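Membrane-bound lytic murein transglycosylase A (Burkholderia pseudomallei, PDB 6QK4) probably cleaves the beta-1,4 bond between MurNAc and GlcNAc in peptidoglycan glycan chains, leaving a 1,6-anhydro ring on the MurNAc product. Local coordinates at residues K219-A222 / R223-S227. Residues are numbered along the deposited sequence; the frame is centred on the assembly and turned at random.
Sequences KAWA and RANPS
The carboxamide of Asn225 lies flat over one face of the Trp221 indole, where helix 215-224 of the MltA-specific insert domain comes to its C-terminal end. Amide and ring planes are only 15° apart, with Asn225 ND2 3.6 Å from Trp221 CE2, so this is a stacked pair rather than an N-H aimed into the ring. Farther along the same face, Asn225 CB sits over the six-membered ring, 4.0 Å from its centroid and almost on the normal, a CH-pi contact. Trp221 turns its ring toward the C-terminal end by setting CG anti to the backbone N (chi1 -176°).

The same amide nitrogen donates to the backbone: Asn225 ND2 reaches Trp221 O at 2.8 Å with a nearly straight N-H (174°), in the carbonyl plane and on a lone pair. Asn225 N adds a weak bond to that oxygen and another to Ala222 O. Asn225 is the first residue to leave helical geometry, and asparagine suits the place because its short side chain can donate a hydrogen bond here. Pro226, which has no N-H to offer, follows it out of the helix.

Half a turn earlier, Arg223 N donates to Lys219 O at 2.9 Å. The Arg223 chain bends at chi2 and chi3 and folds back beside Lys219, laying a guanidinium face over that carbonyl; Arg223 NH2 comes 3.8 Å from Lys219 CB. Lys219 NZ stays 6.0 Å from Arg223 NH2 and forms a salt bridge with Asp326. Ala222, small enough for a buried site, packs against Ile162 of helix 161-170 and Val229 of helix 229-234, whose Leu232 touches Trp221.

Trp221 NE1 is hydrogen-bonded to Glu207, giving the indole a polar tie besides the amide on its face. One asparagine thus satisfies a helix-end carbonyl and holds its own amide flat on the ring.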
loop_
_atom_site.group_PDB
_atom_site.type_symbol
_atom_site.label_atom_id
_atom_site.label_comp_id
_atom_site.label_asym_id
_atom_site.label_seq_id
_atom_site.Cartn_x
_atom_site.Cartn_y
_atom_site.Cartn_z
ATOM N N LYS A 219 6.615 0.557 18.635
ATOM C CA LYS A 219 7.853 1.340 18.720
ATOM C C LYS A 219 7.923 2.108 20.028
ATOM O O LYS A 219 9.005 2.269 20.607
ATOM C CB LYS A 219 7.961 2.333 17.562
ATOM C CG LYS A 219 8.336 1.774 16.208
ATOM C CD LYS A 219 8.781 2.924 15.285
ATOM C CE LYS A 219 8.808 2.515 13.836
ATOM N NZ LYS A 219 8.351 3.574 12.857
ATOM N N ALA A 220 6.784 2.613 20.506
ATOM C CA ALA A 220 6.827 3.416 21.717
ATOM C C ALA A 220 7.136 2.530 22.912
ATOM O O ALA A 220 8.007 2.847 23.741
ATOM C CB ALA A 220 5.505 4.164 21.900
ATOM N N TRP A 221 6.452 1.387 22.990
ATOM C CA TRP A 221 6.729 0.408 24.038
ATOM C C TRP A 221 8.188 -0.036 24.025
ATOM O O TRP A 221 8.791 -0.224 25.087
ATOM C CB TRP A 221 5.808 -0.794 23.870
ATOM C CG TRP A 221 5.958 -1.794 24.965
ATOM C CD1 TRP A 221 5.206 -1.893 26.113
ATOM C CD2 TRP A 221 6.909 -2.862 25.014
ATOM N NE1 TRP A 221 5.648 -2.955 26.882
ATOM C CE2 TRP A 221 6.691 -3.565 26.229
ATOM C CE3 TRP A 221 7.932 -3.290 24.156
ATOM C CZ2 TRP A 221 7.456 -4.674 26.589
ATOM C CZ3 TRP A 221 8.693 -4.390 24.518
ATOM C CH2 TRP A 221 8.447 -5.069 25.718
ATOM N N ALA A 222 8.752 -0.252 22.834
ATOM C CA ALA A 222 10.161 -0.621 22.707
ATOM C C ALA A 222 11.073 0.485 23.223
ATOM O O ALA A 222 12.069 0.205 23.906
ATOM C CB ALA A 222 10.483 -0.940 21.245
ATOM N N ARG A 223 10.751 1.743 22.886
ATOM C CA ARG A 223 11.454 2.903 23.433
ATOM C C ARG A 223 11.420 2.907 24.954
ATOM O O ARG A 223 12.400 3.290 25.612
ATOM C CB ARG A 223 10.814 4.186 22.904
ATOM C CG ARG A 223 11.784 5.310 22.653
ATOM C CD ARG A 223 12.441 5.118 21.299
ATOM N NE ARG A 223 11.595 5.566 20.193
ATOM C CZ ARG A 223 11.063 4.766 19.271
ATOM N NH1 ARG A 223 11.278 3.455 19.309
ATOM N NH2 ARG A 223 10.314 5.278 18.304
ATOM N N ALA A 224 10.290 2.495 25.533
ATOM C CA ALA A 224 10.156 2.466 26.982
ATOM C C ALA A 224 10.880 1.285 27.618
ATOM O O ALA A 224 11.310 1.388 28.771
ATOM C CB ALA A 224 8.677 2.432 27.363
ATOM N N ASN A 225 11.025 0.165 26.900
ATOM C CA ASN A 225 11.535 -1.088 27.468
ATOM C C ASN A 225 12.696 -1.625 26.635
ATOM O O ASN A 225 12.657 -2.762 26.159
ATOM C CB ASN A 225 10.413 -2.125 27.556
ATOM C CG ASN A 225 9.208 -1.638 28.373
ATOM O OD1 ASN A 225 9.039 -1.998 29.543
ATOM N ND2 ASN A 225 8.373 -0.805 27.758
ATOM N N PRO A 226 13.782 -0.849 26.492
ATOM C CA PRO A 226 14.827 -1.226 25.520
ATOM C C PRO A 226 15.468 -2.569 25.794
ATOM O O PRO A 226 15.921 -3.234 24.852
ATOM C CB PRO A 226 15.857 -0.093 25.647
ATOM C CG PRO A 226 15.745 0.336 27.086
ATOM C CD PRO A 226 14.241 0.214 27.409
ATOM N N SER A 227 15.539 -2.981 27.056
ATOM C CA SER A 227 16.135 -4.257 27.424
ATOM C C SER A 227 15.173 -5.432 27.265
ATOM O O SER A 227 15.560 -6.575 27.541
ATOM C CB SER A 227 16.641 -4.187 28.867
ATOM O OG SER A 227 15.572 -4.136 29.810
#